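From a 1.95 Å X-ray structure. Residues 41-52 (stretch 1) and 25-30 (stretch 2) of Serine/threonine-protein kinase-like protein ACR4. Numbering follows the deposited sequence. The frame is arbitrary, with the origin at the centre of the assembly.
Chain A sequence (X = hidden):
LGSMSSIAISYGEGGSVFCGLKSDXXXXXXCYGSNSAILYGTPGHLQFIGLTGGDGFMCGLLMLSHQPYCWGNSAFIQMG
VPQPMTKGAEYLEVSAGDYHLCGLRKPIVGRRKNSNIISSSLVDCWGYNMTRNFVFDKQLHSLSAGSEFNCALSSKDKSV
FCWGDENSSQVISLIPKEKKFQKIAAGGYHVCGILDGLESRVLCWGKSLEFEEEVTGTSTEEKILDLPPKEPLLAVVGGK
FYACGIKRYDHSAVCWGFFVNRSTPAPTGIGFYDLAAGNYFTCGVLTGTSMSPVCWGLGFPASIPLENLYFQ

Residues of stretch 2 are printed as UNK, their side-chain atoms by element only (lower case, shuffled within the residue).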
ATOM      1  N   GLY A  41      19.860  -0.340   4.852  1.00 32.18           N
ATOM      2  CA  GLY A  41      19.656  -1.376   3.820  1.00 32.07           C
ATOM      3  C   GLY A  41      19.075  -0.817   2.527  1.00 31.84           C
ATOM      4  O   GLY A  41      18.998  -1.582   1.547  1.00 31.83           O
ATOM      5  N   THR A  42      18.676   0.459   2.506  1.00 32.02           N
ATOM      6  CA  THR A  42      18.032   1.109   1.332  1.00 32.40           C
ATOM      7  C   THR A  42      18.999   1.080   0.151  1.00 34.10           C
ATOM      8  O   THR A  42      20.108   1.598   0.249  1.00 34.95           O
ATOM      9  CB  THR A  42      17.589   2.546   1.635  1.00 32.49           C
ATOM     10  OG1 THR A  42      16.701   2.519   2.753  1.00 31.46           O
ATOM     11  CG2 THR A  42      16.900   3.199   0.457  1.00 32.84           C
ATOM     12  N   PRO A  43      18.615   0.470  -0.995  1.00 35.06           N
ATOM     13  CA  PRO A  43      19.443   0.514  -2.200  1.00 37.19           C
ATOM     14  C   PRO A  43      19.614   1.954  -2.704  1.00 39.18           C
ATOM     15  O   PRO A  43      18.618   2.643  -2.851  1.00 39.40           O
ATOM     16  CB  PRO A  43      18.672  -0.328  -3.229  1.00 37.03           C
ATOM     17  CG  PRO A  43      17.685  -1.139  -2.414  1.00 35.16           C
ATOM     18  CD  PRO A  43      17.373  -0.292  -1.198  1.00 34.12           C
ATOM     19  N   GLY A  44      20.859   2.370  -2.947  1.00 41.66           N
ATOM     20  CA  GLY A  44      21.202   3.727  -3.418  1.00 43.94           C
ATOM     21  C   GLY A  44      21.104   3.856  -4.931  1.00 45.79           C
ATOM     22  O   GLY A  44      21.014   5.004  -5.413  1.00 47.72           O
ATOM     23  N   HIS A  45      21.120   2.729  -5.655  1.00 45.63           N
ATOM     24  CA  HIS A  45      21.292   2.675  -7.132  1.00 47.81           C
ATOM     25  C   HIS A  45      20.177   1.871  -7.821  1.00 46.62           C
ATOM     26  O   HIS A  45      19.984   2.094  -9.032  1.00 48.52           O
ATOM     27  CB  HIS A  45      22.684   2.127  -7.469  1.00 50.12           C
ATOM     28  CG  HIS A  45      23.798   2.876  -6.814  1.00 51.66           C
ATOM     29  ND1 HIS A  45      24.388   3.982  -7.394  1.00 54.70           N
ATOM     30  CD2 HIS A  45      24.424   2.690  -5.631  1.00 50.97           C
ATOM     31  CE1 HIS A  45      25.334   4.442  -6.600  1.00 55.67           C
ATOM     32  NE2 HIS A  45      25.376   3.667  -5.510  1.00 53.37           N
ATOM     33  N   LEU A  46      19.484   0.967  -7.117  1.00 43.88           N
ATOM     34  CA  LEU A  46      18.355   0.178  -7.690  1.00 43.06           C
ATOM     35  C   LEU A  46      17.156   1.107  -7.904  1.00 42.36           C
ATOM     36  O   LEU A  46      16.797   1.836  -6.959  1.00 41.48           O
ATOM     37  CB  LEU A  46      17.982  -0.983  -6.760  1.00 41.05           C
ATOM     38  CG  LEU A  46      18.995  -2.122  -6.651  1.00 41.56           C
ATOM     39  CD1 LEU A  46      18.444  -3.243  -5.781  1.00 39.89           C
ATOM     40  CD2 LEU A  46      19.378  -2.661  -8.021  1.00 43.85           C
ATOM     41  N   GLN A  47      16.565   1.074  -9.100  1.00 43.33           N
ATOM     42  CA  GLN A  47      15.394   1.908  -9.480  1.00 43.33           C
ATOM     43  C   GLN A  47      14.111   1.105  -9.237  1.00 41.41           C
ATOM     44  O   GLN A  47      14.128  -0.126  -9.444  1.00 40.65           O
ATOM     45  CB  GLN A  47      15.523   2.372 -10.929  1.00 46.56           C
ATOM     46  CG  GLN A  47      16.680   3.340 -11.141  1.00 48.86           C
ATOM     47  CD  GLN A  47      17.027   3.522 -12.596  1.00 52.37           C
ATOM     48  OE1 GLN A  47      16.889   4.608 -13.155  1.00 54.72           O
ATOM     49  NE2 GLN A  47      17.481   2.450 -13.225  1.00 53.37           N
ATOM     50  N   PHE A  48      13.055   1.789  -8.788  1.00 40.30           N
ATOM     51  CA  PHE A  48      11.735   1.206  -8.436  1.00 38.90           C
ATOM     52  C   PHE A  48      10.625   2.011  -9.117  1.00 40.08           C
ATOM     53  O   PHE A  48      10.796   3.228  -9.323  1.00 41.46           O
ATOM     54  CB  PHE A  48      11.541   1.195  -6.919  1.00 36.79           C
ATOM     55  CG  PHE A  48      12.533   0.344  -6.168  1.00 35.80           C
ATOM     56  CD1 PHE A  48      13.740   0.873  -5.737  1.00 35.87           C
ATOM     57  CD2 PHE A  48      12.260  -0.987  -5.897  1.00 35.06           C
ATOM     58  CE1 PHE A  48      14.651   0.088  -5.047  1.00 35.40           C
ATOM     59  CE2 PHE A  48      13.171  -1.771  -5.205  1.00 34.67           C
ATOM     60  CZ  PHE A  48      14.366  -1.233  -4.784  1.00 34.82           C
ATOM     61  N   ILE A  49       9.516   1.344  -9.445  1.00 40.05           N
ATOM     62  CA  ILE A  49       8.300   1.983 -10.033  1.00 41.30           C
ATOM     63  C   ILE A  49       7.193   2.050  -8.972  1.00 39.28           C
ATOM     64  O   ILE A  49       6.203   2.755  -9.214  1.00 40.22           O
ATOM     65  CB  ILE A  49       7.858   1.268 -11.328  1.00 43.55           C
ATOM     66  CG1 ILE A  49       7.655  -0.241 -11.147  1.00 42.92           C
ATOM     67  CG2 ILE A  49       8.845   1.565 -12.447  1.00 45.88           C
ATOM     68  CD1 ILE A  49       7.329  -0.973 -12.432  1.00 45.15           C
ATOM     69  N   GLY A  50       7.376   1.390  -7.823  1.00 37.11           N
ATOM     70  CA  GLY A  50       6.409   1.408  -6.709  1.00 35.67           C
ATOM     71  C   GLY A  50       7.006   0.867  -5.422  1.00 33.87           C
ATOM     72  O   GLY A  50       7.979   0.092  -5.502  1.00 33.42           O
ATOM     73  N   LEU A  51       6.441   1.267  -4.279  1.00 32.94           N
ATOM     74  CA  LEU A  51       6.888   0.857  -2.920  1.00 31.80           C
ATOM     75  C   LEU A  51       5.679   0.403  -2.095  1.00 31.45           C
ATOM     76  O   LEU A  51       4.562   0.907  -2.340  1.00 31.84           O
ATOM     77  CB  LEU A  51       7.593   2.036  -2.243  1.00 31.78           C
ATOM     78  CG  LEU A  51       8.861   2.543  -2.933  1.00 32.65           C
ATOM     79  CD1 LEU A  51       9.272   3.897  -2.373  1.00 33.25           C
ATOM     80  CD2 LEU A  51       9.995   1.541  -2.793  1.00 32.10           C
ATOM     81  N   THR A  52       5.910  -0.513  -1.149  1.00 30.68           N
ATOM     82  CA  THR A  52       4.911  -1.009  -0.165  1.00 30.77           C
ATOM     83  C   THR A  52       5.664  -1.557   1.053  1.00 30.52           C
ATOM     84  O   THR A  52       6.642  -2.305   0.852  1.00 30.44           O
ATOM     85  CB  THR A  52       3.971  -2.036  -0.811  1.00 31.75           C
ATOM     86  OG1 THR A  52       2.976  -2.396   0.147  1.00 32.48           O
ATOM     87  CG2 THR A  52       4.682  -3.277  -1.305  1.00 31.85           C
ATOM     88  N   UNK A  25      12.889  12.165 -10.760  1.00 61.29           N
ATOM     89  CA  UNK A  25      12.403  11.211 -11.777  1.00 60.84           C
ATOM     90  C   UNK A  25      13.381  10.069 -12.006  1.00 59.49           C
ATOM     91  O   UNK A  25      13.185   9.313 -12.979  1.00 60.48           O
ATOM     92  N   UNK A  26      14.390   9.938 -11.137  1.00 57.24           N
ATOM     93  CA  UNK A  26      15.457   8.903 -11.204  1.00 55.80           C
ATOM     94  C   UNK A  26      14.878   7.520 -10.880  1.00 52.03           C
ATOM     95  O   UNK A  26      15.497   6.519 -11.286  1.00 51.77           O
ATOM     96  c   UNK A  26      16.592   9.248 -10.273  1.00 55.44           C
ATOM     97  o   UNK A  26      16.138   9.335  -8.930  1.00 52.35           O
ATOM     98  N   UNK A  27      13.752   7.477 -10.156  1.00 49.25           N
ATOM     99  CA  UNK A  27      13.082   6.247  -9.650  1.00 45.88           C
ATOM    100  C   UNK A  27      13.956   5.583  -8.576  1.00 43.23           C
ATOM    101  O   UNK A  27      13.742   4.389  -8.293  1.00 40.94           O
ATOM    102  c   UNK A  27      12.719   5.308 -10.812  1.00 46.91           C
ATOM    103  n   UNK A  27      10.271   5.705 -11.254  1.00 47.48           N
ATOM    104  c   UNK A  27       9.495   6.236 -12.175  1.00 49.76           C
ATOM    105  c   UNK A  27      11.580   6.445 -12.844  1.00 51.92           C
ATOM    106  n   UNK A  27      10.273   6.697 -13.162  1.00 52.56           N
ATOM    107  c   UNK A  27      11.592   5.817 -11.649  1.00 48.77           C
ATOM    108  N   UNK A  28      14.885   6.340  -7.985  1.00 43.35           N
ATOM    109  CA  UNK A  28      15.675   5.922  -6.797  1.00 41.58           C
ATOM    110  C   UNK A  28      14.805   6.127  -5.555  1.00 39.53           C
ATOM    111  O   UNK A  28      13.907   6.991  -5.600  1.00 40.20           O
ATOM    112  c   UNK A  28      17.910   6.609  -7.914  1.00 45.98           C
ATOM    113  c   UNK A  28      19.062   7.596  -7.808  1.00 48.46           C
ATOM    114  c   UNK A  28      16.965   6.746  -6.720  1.00 43.43           C
ATOM    115  c   UNK A  28      18.434   5.187  -8.039  1.00 44.98           C
ATOM    116  N   UNK A  29      15.050   5.352  -4.498  1.00 37.73           N
ATOM    117  CA  UNK A  29      14.263   5.402  -3.231  1.00 36.18           C
ATOM    118  C   UNK A  29      15.103   6.104  -2.160  1.00 36.49           C
ATOM    119  O   UNK A  29      16.324   5.860  -2.102  1.00 37.02           O
ATOM    120  c   UNK A  29      13.016   4.065  -1.473  1.00 33.40           C
ATOM    121  c   UNK A  29      14.937   3.004  -2.673  1.00 34.53           C
ATOM    122  c   UNK A  29      13.794   4.002  -2.780  1.00 34.55           C
ATOM    123  N   UNK A  30      14.460   6.968  -1.372  1.00 36.43           N
ATOM    124  CA  UNK A  30      15.023   7.612  -0.149  1.00 36.94           C
ATOM    125  C   UNK A  30      14.123   7.206   1.022  1.00 35.53           C
ATOM    126  O   UNK A  30      12.887   7.237   0.847  1.00 34.71           O
ATOM    127  c   UNK A  30      15.114   9.143  -0.302  1.00 39.37           C
ATOM    128  c   UNK A  30      16.024   9.539  -1.455  1.00 41.44           C
ATOM    129  c   UNK A  30      15.559   9.822   0.984  1.00 40.22           C
TER
HETATM  130  O   HOH W   1      17.209   3.651  -4.937  1.00 36.48           O

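Position 25 carries no side-chain atoms at all, and nothing of stretch 1 lies within reach. Its phi of 88° is positive, a conformation that by itself favours the residue without a CB, and it is Gly-25.

Position 26 has two side-chain atoms, one carbon and then one oxygen, a short hydroxyl arm whose CA-to-CB bond points sideways. The oxygen lies 3.4 Å from the backbone N of position 28, a weak hydrogen bond in which that N is the donor. A single carbon ending in oxygen, with no further branch, is serine. Ser-26 OG thus helps to hold the turn, while the backbone does the touching: Ser-26 O lies 3.0 Å from Gln-47 OE1 as modelled, although the side-chain amide of Gln-47 is probably turned over and this contact may then be a hydrogen bond.

At position 27 one carbon leads to a five-membered ring of three carbons and two nitrogens. CA-to-CB points toward stretch 1, and the ring meets Phe-48 O at its edge, near its plane, with one ring nitrogen 3.2 Å from Phe-48 O. Such a ring is the imidazole of histidine. His-27 ND1 donates a weak hydrogen bond to that oxygen, with an angle of 128°. A ring nitrogen near the start of the side chain suits this place, since it can reach a backbone carbonyl close by. The main chain contributes more firmly: Phe-48 N donates to His-27 O at 2.7 Å and 165°, and Gln-47 CA approaches the same oxygen at 3.2 Å in a CA-H...O contact.

Position 28 has four carbons, forked at the second. Its CA-to-CB bond points away from stretch 1, yet the end of the side chain comes nearer, so that one terminal carbon lies 3.6 Å from His-45 O and 3.7 Å from Gly-44 O. The fork identifies leucine, and the carbon is Leu-28 CD2. The fork beyond CB gives the side chain the length to return to the loop and cover its backbone.

Position 29 shows three carbons, one bearing the other two. The CA-to-CB bond points toward stretch 1, and the residue loses more surface to it than any other of stretch 2. One methyl carbon lies 3.7 Å from Thr-42 CG2 and 3.8 Å from Phe-48 CE1; the other is 3.9 Å from Leu-51 CD1. A branch at CB means valine, and these methyls are Val-29 CG1 and CG2 respectively. Compact and branched, it presents methyls to several neighbours at once, and its branching suits a strand.

Position 30 has the same three-carbon pattern, but no side-chain atom comes closer than 6.3 Å to stretch 1. It is again valine. The CA-to-CB bond of Val-30 points away; its CB branch suits the extended backbone of a strand, while the side chain takes no part in the contact.

The contact therefore joins a polar backbone clasp at His-27 and Phe-48 to an apolar cluster around Val-29. Water 1 links the two stretches, accepting from Val-29 N at 2.8 Å and donating to Pro-43 O and Leu-46 O, each 2.7 Å from the water oxygen, so these backbone groups are satisfied where the two stretches do not bond directly.

Stretch 2, residues 25-30: GSHLVV
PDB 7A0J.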